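Local coordinates for alkaline phosphatase (Thermus thermophilus, PDB 7KWD), which removes phosphate from phosphorylated compounds as a homodimeric, zinc- and magnesium-dependent hydrolase of the alkaline phosphatase family, at the interface of chains A and B. Numbering follows the deposited sequence. Chains: chain A/B, Alkaline phosphatase.

Contact 1: the interface of chains A and B. Residues chain A 84, 86, 435, 437, 454; chain B 54-55, 58, 72.
The primary amides of A:Asn84 and B:Gln58 approach from opposite directions across the dimer interface, their planes turned 64° apart, and exchange two hydrogen bonds. B:Gln58 NE2 gives the straighter one, 2.9 Å to A:Asn84 OD1 and 172° at the hydrogen. The acceptor lies in the amide plane of B:Gln58, whereas the donor stands above the carbonyl plane of A:Asn84. The return bond, A:Asn84 ND2 to B:Gln58 OE1, spans 3.0 Å. B:Tyr54 OH reaches the same OE1 at 2.8 Å from the opposite face of the amide, so two donors on opposite faces hold this oxygen, which would favour this orientation of the amide. The phenol ring has B:Gln58 CB over one face, toward its rim, and its CD2 rests 3.9 Å from A:Pro437 CG. A:Leu454 CD2 lies against the ring's hydroxyl end, 4.0 Å from B:Tyr54 CZ. B:Gln58 can span the gap because CG stands anti to the backbone N (chi1 -179°) and the chain continues extended off helix 51-65. One turn back, B:Ala55 CB packs 3.8 Å from A:Ala435 CB. A water links A:Tyr86 OH to B:Glu72 OE1 at the long distances of 3.1 and 3.2 Å. In this homodimeric enzyme, the patch docks helix 51-65 of one subunit against strand 80-84 and the 435-437 loop of the other, and the paired amides probably contribute to its register.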
loop_
_atom_site.group_PDB
_atom_site.type_symbol
_atom_site.label_atom_id
_atom_site.label_comp_id
_atom_site.label_asym_id
_atom_site.label_seq_id
_atom_site.Cartn_x
_atom_site.Cartn_y
_atom_site.Cartn_z
ATOM N N ASN A 84 -10.134 3.297 5.889
ATOM C CA ASN A 84 -10.379 1.859 5.953
ATOM C C ASN A 84 -11.533 1.501 5.016
ATOM O O ASN A 84 -12.547 2.207 4.948
ATOM C CB ASN A 84 -10.695 1.431 7.391
ATOM C CG ASN A 84 -9.449 1.111 8.188
ATOM O OD1 ASN A 84 -8.459 0.584 7.657
ATOM N ND2 ASN A 84 -9.476 1.431 9.472
ATOM N N TYR A 86 -12.903 -1.837 4.614
ATOM C CA TYR A 86 -13.642 -3.061 4.884
ATOM C C TYR A 86 -15.151 -2.829 4.883
ATOM O O TYR A 86 -15.662 -1.771 5.273
ATOM C CB TYR A 86 -13.204 -3.686 6.196
ATOM C CG TYR A 86 -13.207 -2.831 7.430
ATOM C CD1 TYR A 86 -14.345 -2.694 8.213
ATOM C CD2 TYR A 86 -12.037 -2.241 7.873
ATOM C CE1 TYR A 86 -14.318 -1.940 9.392
ATOM C CE2 TYR A 86 -12.002 -1.505 9.021
ATOM C CZ TYR A 86 -13.148 -1.358 9.779
ATOM O OH TYR A 86 -13.100 -0.624 10.932
ATOM N N ALA A 435 -7.123 -5.372 1.203
ATOM C CA ALA A 435 -7.676 -4.768 2.410
ATOM C C ALA A 435 -6.955 -3.494 2.846
ATOM O O ALA A 435 -7.350 -2.869 3.843
ATOM C CB ALA A 435 -7.597 -5.760 3.567
ATOM N N PRO A 437 -5.674 0.152 3.660
ATOM C CA PRO A 437 -6.250 1.507 3.637
ATOM C C PRO A 437 -5.699 2.301 2.457
ATOM O O PRO A 437 -4.588 2.052 1.981
ATOM C CB PRO A 437 -5.827 2.105 4.980
ATOM C CG PRO A 437 -4.685 1.265 5.447
ATOM C CD PRO A 437 -4.875 -0.100 4.865
ATOM N N LEU A 454 -6.290 8.456 9.870
ATOM C CA LEU A 454 -6.913 7.224 9.394
ATOM C C LEU A 454 -8.361 7.270 9.827
ATOM O O LEU A 454 -8.637 7.252 11.027
ATOM C CB LEU A 454 -6.240 5.979 9.950
ATOM C CG LEU A 454 -6.995 4.676 9.663
ATOM C CD1 LEU A 454 -7.004 4.342 8.172
ATOM C CD2 LEU A 454 -6.403 3.529 10.422
ATOM N N TYR B 54 -0.456 -3.633 7.555
ATOM C CA TYR B 54 -1.227 -2.913 8.542
ATOM C C TYR B 54 -2.675 -3.403 8.556
ATOM O O TYR B 54 -3.251 -3.635 9.624
ATOM C CB TYR B 54 -1.192 -1.421 8.267
ATOM C CG TYR B 54 -2.181 -0.739 9.172
ATOM C CD1 TYR B 54 -1.858 -0.506 10.486
ATOM C CD2 TYR B 54 -3.477 -0.406 8.733
ATOM C CE1 TYR B 54 -2.737 0.090 11.340
ATOM C CE2 TYR B 54 -4.368 0.172 9.581
ATOM C CZ TYR B 54 -4.005 0.394 10.906
ATOM O OH TYR B 54 -4.882 0.951 11.824
ATOM N N ALA B 55 -3.287 -3.541 7.380
ATOM C CA ALA B 55 -4.686 -3.955 7.329
ATOM C C ALA B 55 -4.872 -5.330 7.964
ATOM O O ALA B 55 -5.817 -5.550 8.726
ATOM C CB ALA B 55 -5.175 -3.965 5.879
ATOM N N GLN B 58 -4.442 -4.929 11.898
ATOM C CA GLN B 58 -5.634 -4.220 12.356
ATOM C C GLN B 58 -6.829 -5.166 12.456
ATOM O O GLN B 58 -7.527 -5.205 13.478
ATOM C CB GLN B 58 -5.954 -3.090 11.382
ATOM C CG GLN B 58 -7.164 -2.248 11.759
ATOM C CD GLN B 58 -7.446 -1.130 10.725
ATOM O OE1 GLN B 58 -7.408 0.037 11.070
ATOM N NE2 GLN B 58 -7.738 -1.499 9.465
ATOM N N GLU B 72 -3.484 1.402 15.335
ATOM C CA GLU B 72 -4.719 1.984 14.794
ATOM C C GLU B 72 -5.102 3.222 15.595
ATOM O O GLU B 72 -5.437 4.275 15.027
ATOM C CB GLU B 72 -5.885 0.974 14.806
ATOM C CG GLU B 72 -7.214 1.605 14.342
ATOM C CD GLU B 72 -8.453 0.690 14.340
ATOM O OE1 GLU B 72 -8.320 -0.553 14.350
ATOM O OE2 GLU B 72 -9.580 1.243 14.309
HETATM O O HOH W 1 -10.242 -1.232 11.820
#

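Contact 2: the interface of chains A and B. Residues chain A 400, 411, 428-429; chain B 401, 411, 427-428.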
loop_
_atom_site.group_PDB
_atom_site.type_symbol
_atom_site.label_atom_id
_atom_site.label_comp_id
_atom_site.label_asym_id
_atom_site.label_seq_id
_atom_site.Cartn_x
_atom_site.Cartn_y
_atom_site.Cartn_z
ATOM N N ARG A 400 -5.645 -17.555 -6.176
ATOM C CA ARG A 400 -4.927 -16.346 -5.810
ATOM C C ARG A 400 -4.903 -15.393 -6.985
ATOM O O ARG A 400 -5.213 -14.197 -6.849
ATOM C CB ARG A 400 -3.522 -16.701 -5.358
ATOM C CG ARG A 400 -2.569 -15.526 -5.280
ATOM C CD ARG A 400 -1.420 -15.873 -4.358
ATOM N NE ARG A 400 -0.242 -15.100 -4.717
ATOM C CZ ARG A 400 0.941 -15.253 -4.140
ATOM N NH1 ARG A 400 1.078 -16.165 -3.192
ATOM N NH2 ARG A 400 1.971 -14.503 -4.528
ATOM N N TRP A 411 1.953 -13.340 -15.851
ATOM C CA TRP A 411 3.021 -14.250 -15.482
ATOM C C TRP A 411 3.807 -14.714 -16.697
ATOM O O TRP A 411 5.011 -14.978 -16.586
ATOM C CB TRP A 411 2.448 -15.450 -14.736
ATOM C CG TRP A 411 2.279 -15.212 -13.276
ATOM C CD1 TRP A 411 1.114 -14.944 -12.613
ATOM C CD2 TRP A 411 3.312 -15.240 -12.286
ATOM N NE1 TRP A 411 1.362 -14.805 -11.270
ATOM C CE2 TRP A 411 2.708 -14.974 -11.049
ATOM C CE3 TRP A 411 4.694 -15.455 -12.327
ATOM C CZ2 TRP A 411 3.437 -14.922 -9.865
ATOM C CZ3 TRP A 411 5.410 -15.401 -11.159
ATOM C CH2 TRP A 411 4.782 -15.128 -9.942
ATOM N N TRP A 428 2.315 -8.791 -8.521
ATOM C CA TRP A 428 0.918 -8.633 -8.122
ATOM C C TRP A 428 0.593 -9.598 -6.994
ATOM O O TRP A 428 0.935 -10.780 -7.074
ATOM C CB TRP A 428 -0.038 -8.900 -9.299
ATOM C CG TRP A 428 0.257 -8.015 -10.406
ATOM C CD1 TRP A 428 1.203 -8.201 -11.355
ATOM C CD2 TRP A 428 -0.361 -6.757 -10.691
ATOM N NE1 TRP A 428 1.216 -7.141 -12.228
ATOM C CE2 TRP A 428 0.270 -6.234 -11.843
ATOM C CE3 TRP A 428 -1.386 -6.027 -10.094
ATOM C CZ2 TRP A 428 -0.090 -5.017 -12.411
ATOM C CZ3 TRP A 428 -1.737 -4.792 -10.643
ATOM C CH2 TRP A 428 -1.086 -4.300 -11.793
ATOM N N SER A 429 -0.021 -9.072 -5.928
ATOM C CA SER A 429 -0.430 -9.923 -4.818
ATOM C C SER A 429 -1.538 -10.888 -5.255
ATOM O O SER A 429 -1.649 -11.995 -4.729
ATOM C CB SER A 429 -0.949 -9.100 -3.634
ATOM O OG SER A 429 -0.179 -7.954 -3.349
ATOM N N GLN B 401 9.594 -13.888 -7.449
ATOM C CA GLN B 401 9.665 -14.479 -6.119
ATOM C C GLN B 401 11.128 -14.818 -5.838
ATOM O O GLN B 401 11.562 -15.976 -5.913
ATOM C CB GLN B 401 8.765 -15.709 -6.044
ATOM C CG GLN B 401 7.319 -15.390 -6.461
ATOM C CD GLN B 401 6.454 -14.774 -5.333
ATOM O OE1 GLN B 401 5.258 -14.624 -5.513
ATOM N NE2 GLN B 401 7.067 -14.421 -4.196
ATOM N N TRP B 411 3.799 -20.369 -1.938
ATOM C CA TRP B 411 2.962 -20.817 -3.041
ATOM C C TRP B 411 2.469 -22.255 -2.841
ATOM O O TRP B 411 1.355 -22.586 -3.259
ATOM C CB TRP B 411 3.745 -20.662 -4.328
ATOM C CG TRP B 411 3.585 -19.339 -4.984
ATOM C CD1 TRP B 411 4.514 -18.349 -5.055
ATOM C CD2 TRP B 411 2.445 -18.864 -5.686
ATOM N NE1 TRP B 411 4.030 -17.298 -5.765
ATOM C CE2 TRP B 411 2.755 -17.577 -6.156
ATOM C CE3 TRP B 411 1.183 -19.394 -5.962
ATOM C CZ2 TRP B 411 1.849 -16.806 -6.891
ATOM C CZ3 TRP B 411 0.289 -18.632 -6.682
ATOM C CH2 TRP B 411 0.629 -17.350 -7.147
ATOM N N GLY B 427 -1.877 -12.870 -0.699
ATOM C CA GLY B 427 -0.949 -13.004 -1.802
ATOM C C GLY B 427 0.195 -12.000 -1.696
ATOM O O GLY B 427 0.195 -11.142 -0.824
ATOM N N TRP B 428 1.177 -12.126 -2.609
ATOM C CA TRP B 428 2.413 -11.352 -2.526
ATOM C C TRP B 428 2.864 -10.855 -3.888
ATOM O O TRP B 428 2.948 -11.633 -4.853
ATOM C CB TRP B 428 3.550 -12.190 -1.917
ATOM C CG TRP B 428 3.220 -12.711 -0.607
ATOM C CD1 TRP B 428 2.555 -13.879 -0.320
ATOM C CD2 TRP B 428 3.524 -12.096 0.643
ATOM N NE1 TRP B 428 2.452 -14.026 1.038
ATOM C CE2 TRP B 428 3.023 -12.939 1.651
ATOM C CE3 TRP B 428 4.164 -10.898 1.008
ATOM C CZ2 TRP B 428 3.136 -12.634 3.002
ATOM C CZ3 TRP B 428 4.276 -10.596 2.357
ATOM C CH2 TRP B 428 3.766 -11.460 3.337
#
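This is a two-fold homodimer interface of the alkaline phosphatase family, where a cation-pi stack joins the subunits close to their symmetry axis. The guanidinium of A:Arg400 lies over one face of the B:Trp411 indole, the two planes 20° apart. Its CZ sits 3.7 Å from the centroid of the indole six-membered ring, and NH1 projects over the five-membered ring. With CG anti to the backbone N (chi1 165°) and the chain extended to NE, the arginine crosses the indole at about a right angle and delivers its flat end to the face. The opposite guanidinium face is covered toward its rim by backbone: B:Gly427 CA is 3.8 Å from A:Arg400 CZ, and B:Trp428 N also lies above the plane. The charged group is thus sandwiched between an indole and strand 426-428. B:Trp428 O comes within 3.0 Å of A:Arg400 NH2, but the N-H is not aimed at this oxygen, so the approach is not a hydrogen bond. In the second shell, B:Trp411 NE1 donates to B:Gln401 OE1 at 3.0 Å, the donor standing 60° out of the amide carbonyl plane; this bond ties down the edge of the stacked indole. The two Trp411 side chains run antiparallel alongside one another, A:Trp411 CZ2 meeting B:Trp411 CZ2 at 3.9 Å.

Contact 3: the interface of chains A and B. Residues chain A 66-68, 73; chain B 20-22.
A:Arg73 extends from CG to NE, with CG anti to the carbonyl carbon (chi1 -53°), and its guanidinium thereby runs back to A:Val68 O. NE and NH2 both donate to A:Val68 O, each at 3.0 Å, and that oxygen lies in the guanidinium plane. The NH2 bond uses a lone pair of the carbonyl; the NE bond approaches from above its plane. Fixed in this way, the group offers one face to B:Gly22, whose CA is 3.7 Å from A:Arg73 CZ. The link between subunits is made by backbone: B:Arg21 N donates to A:Gly66 O at 2.8 Å, and A:Val68 N donates to B:Arg21 O at 2.8 Å. The second meets its acceptor nearly end-on, with a C=O...N angle of 166°. Together they form a parallel beta bridge pairing A:Arg67 with B:Arg21. A:Val68 CG2 adds apolar contact 4.1 Å from B:Gly22 CA. B:Arg21 is poorly ordered, so its side-chain placement, with A:Arg67 CB over one face of its guanidinium, carries little weight. Recognition appears to rest largely on main chain. It pins the N-terminal segment 20-22 of one subunit to the loop between helices 51-65 and 70-75 of its partner, extending the dimer contact well beyond its centre.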
loop_
_atom_site.group_PDB
_atom_site.type_symbol
_atom_site.label_atom_id
_atom_site.label_comp_id
_atom_site.label_asym_id
_atom_site.label_seq_id
_atom_site.Cartn_x
_atom_site.Cartn_y
_atom_site.Cartn_z
ATOM N N GLY A 66 9.460 13.649 -17.532
ATOM C CA GLY A 66 10.084 14.854 -16.982
ATOM C C GLY A 66 9.110 15.820 -16.354
ATOM O O GLY A 66 9.287 17.043 -16.458
ATOM N N ARG A 67 8.077 15.304 -15.683
ATOM C CA ARG A 67 7.050 16.144 -15.052
ATOM C C ARG A 67 6.687 15.557 -13.691
ATOM O O ARG A 67 6.769 14.341 -13.473
ATOM C CB ARG A 67 5.777 16.228 -15.922
ATOM C CG ARG A 67 5.183 14.804 -16.134
ATOM C CD ARG A 67 3.927 14.708 -16.978
ATOM N NE ARG A 67 2.782 14.817 -16.102
ATOM C CZ ARG A 67 1.792 13.943 -16.019
ATOM N NH1 ARG A 67 1.747 12.853 -16.774
ATOM N NH2 ARG A 67 0.809 14.198 -15.169
ATOM N N VAL A 68 6.227 16.423 -12.798
ATOM C CA VAL A 68 5.673 15.990 -11.519
ATOM C C VAL A 68 4.181 15.725 -11.693
ATOM O O VAL A 68 3.439 16.605 -12.110
ATOM C CB VAL A 68 5.912 17.033 -10.430
ATOM C CG1 VAL A 68 5.331 16.573 -9.113
ATOM C CG2 VAL A 68 7.402 17.303 -10.330
ATOM N N ARG A 73 1.696 16.562 -6.456
ATOM C CA ARG A 73 1.645 17.946 -5.969
ATOM C C ARG A 73 0.536 18.127 -4.942
ATOM O O ARG A 73 0.719 18.849 -3.953
ATOM C CB ARG A 73 1.441 18.911 -7.131
ATOM C CG ARG A 73 2.467 18.724 -8.245
ATOM C CD ARG A 73 2.256 19.711 -9.444
ATOM N NE ARG A 73 2.828 19.228 -10.716
ATOM C CZ ARG A 73 3.155 20.030 -11.734
ATOM N NH1 ARG A 73 2.967 21.342 -11.635
ATOM N NH2 ARG A 73 3.693 19.536 -12.837
ATOM N N PRO B 20 12.563 17.939 -13.054
ATOM C CA PRO B 20 11.305 17.774 -13.784
ATOM C C PRO B 20 10.390 18.974 -13.653
ATOM O O PRO B 20 10.401 19.687 -12.653
ATOM C CB PRO B 20 10.680 16.532 -13.140
ATOM C CG PRO B 20 11.298 16.443 -11.788
ATOM C CD PRO B 20 12.668 17.026 -11.899
ATOM N N ARG B 21 9.588 19.174 -14.690
ATOM C CA ARG B 21 8.613 20.248 -14.714
ATOM C C ARG B 21 7.642 20.107 -13.550
ATOM O O ARG B 21 7.020 19.064 -13.362
ATOM C CB ARG B 21 7.895 20.202 -16.065
ATOM C CG ARG B 21 6.790 21.207 -16.273
ATOM C CD ARG B 21 6.436 21.329 -17.771
ATOM N NE ARG B 21 6.106 20.055 -18.425
ATOM C CZ ARG B 21 4.988 19.350 -18.217
ATOM N NH1 ARG B 21 4.065 19.763 -17.350
ATOM N NH2 ARG B 21 4.804 18.215 -18.880
ATOM N N GLY B 22 7.510 21.175 -12.766
ATOM C CA GLY B 22 6.720 21.143 -11.550
ATOM C C GLY B 22 7.480 20.818 -10.281
ATOM O O GLY B 22 6.844 20.681 -9.225
#

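Contact 4: the interface of chains A and B. Residues chain A 51, 82, 437; chain B 51, 54.
A:Leu82 CD1 points into one face of the B:Trp51 indole, the two side chains crossing at about a right angle. The methyl stands 3.6 Å from the centroid of the six-membered ring, a CH-pi contact, displaced toward the rim so that B:Trp51 CH2, at 3.4 Å, is the nearest ring atom. This is an apolar patch of an alkaline phosphatase homodimer interface, built where helix 51-65 begins in each subunit. The indole plane reaches the leucine because B:Trp51 CG is anti to the carbonyl carbon (chi1 -72°), which sends the ring from the helix start toward strand 80-84 of chain A. A:Pro437 also crosses the indole at roughly a right angle, but it meets another atom of the same six-membered ring, its CG 3.8 Å from B:Trp51 CE3. The pyrrolidine meets backbone too, its CD lying 3.4 Å from B:Trp51 O. A:Pro437 CG thus packs against the indole and B:Tyr54, two residues of one helix. On the pyrrole side of the indole, A:Trp51 and B:Trp51 approach at a slant, CD1 to CD1 at 3.7 Å. The two copies adopt almost the same first torsion (-69° in A:Trp51), as expected for equivalent residues meeting near the two-fold axis. Their contact is made by the pyrrole carbons and not by overlapping faces.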
loop_
_atom_site.group_PDB
_atom_site.type_symbol
_atom_site.label_atom_id
_atom_site.label_comp_id
_atom_site.label_asym_id
_atom_site.label_seq_id
_atom_site.Cartn_x
_atom_site.Cartn_y
_atom_site.Cartn_z
ATOM N N TRP A 51 -1.436 2.275 -3.252
ATOM C CA TRP A 51 -0.211 3.052 -3.105
ATOM C C TRP A 51 0.903 2.494 -3.971
ATOM O O TRP A 51 1.850 3.225 -4.305
ATOM C CB TRP A 51 0.208 3.109 -1.623
ATOM C CG TRP A 51 -0.764 3.957 -0.792
ATOM C CD1 TRP A 51 -1.579 3.534 0.231
ATOM C CD2 TRP A 51 -1.008 5.365 -0.941
ATOM N NE1 TRP A 51 -2.323 4.599 0.708
ATOM C CE2 TRP A 51 -1.978 5.729 0.006
ATOM C CE3 TRP A 51 -0.484 6.355 -1.785
ATOM C CZ2 TRP A 51 -2.433 7.042 0.133
ATOM C CZ3 TRP A 51 -0.934 7.661 -1.648
ATOM C CH2 TRP A 51 -1.898 7.985 -0.693
ATOM N N LEU A 82 -6.174 8.638 5.106
ATOM C CA LEU A 82 -6.347 7.244 4.779
ATOM C C LEU A 82 -7.749 6.825 5.171
ATOM O O LEU A 82 -8.241 7.234 6.236
ATOM C CB LEU A 82 -5.349 6.382 5.543
ATOM C CG LEU A 82 -3.867 6.521 5.220
ATOM C CD1 LEU A 82 -3.037 5.609 6.149
ATOM C CD2 LEU A 82 -3.630 6.219 3.775
ATOM N N PRO A 437 -5.674 0.152 3.660
ATOM C CA PRO A 437 -6.250 1.507 3.637
ATOM C C PRO A 437 -5.699 2.301 2.457
ATOM O O PRO A 437 -4.588 2.052 1.981
ATOM C CB PRO A 437 -5.827 2.105 4.980
ATOM C CG PRO A 437 -4.685 1.265 5.447
ATOM C CD PRO A 437 -4.875 -0.100 4.865
ATOM N N TRP B 51 1.146 -1.033 3.962
ATOM C CA TRP B 51 -0.236 -0.823 4.355
ATOM C C TRP B 51 -1.061 -2.097 4.273
ATOM O O TRP B 51 -2.160 -2.142 4.847
ATOM C CB TRP B 51 -0.821 0.281 3.480
ATOM C CG TRP B 51 -0.264 1.620 3.849
ATOM C CD1 TRP B 51 0.496 2.444 3.065
ATOM C CD2 TRP B 51 -0.412 2.282 5.113
ATOM N NE1 TRP B 51 0.829 3.583 3.773
ATOM C CE2 TRP B 51 0.285 3.500 5.032
ATOM C CE3 TRP B 51 -1.046 1.947 6.312
ATOM C CZ2 TRP B 51 0.358 4.386 6.110
ATOM C CZ3 TRP B 51 -0.984 2.830 7.376
ATOM C CH2 TRP B 51 -0.287 4.036 7.275
ATOM N N TYR B 54 -0.456 -3.633 7.555
ATOM C CA TYR B 54 -1.227 -2.913 8.542
ATOM C C TYR B 54 -2.675 -3.403 8.556
ATOM O O TYR B 54 -3.251 -3.635 9.624
ATOM C CB TYR B 54 -1.192 -1.421 8.267
ATOM C CG TYR B 54 -2.181 -0.739 9.172
ATOM C CD1 TYR B 54 -1.858 -0.506 10.486
ATOM C CD2 TYR B 54 -3.477 -0.406 8.733
ATOM C CE1 TYR B 54 -2.737 0.090 11.340
ATOM C CE2 TYR B 54 -4.368 0.172 9.581
ATOM C CZ TYR B 54 -4.005 0.394 10.906
ATOM O OH TYR B 54 -4.882 0.951 11.824
#

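Contacts 1 and 4 form one continuous patch: their C-alpha centres are about 6 Å apart, they share A:Pro437 and B:Tyr54, and both use helix 51-65 of chain B against strand 80-84 of chain A. Between C-alpha centres, contact 2 lies about 21 Å from contact 1 and 19 Å from contact 4, and the peripheral contact 3 about 25 Å from contact 4 and 33 Å from contact 2, although its loop follows helix 51-65 in chain A. Two-fold symmetry repeats every contact. The centres of contacts 1 and 4 lie about 16 and 17 Å from A:Ser95; the structure alone does not show coupling to the active site.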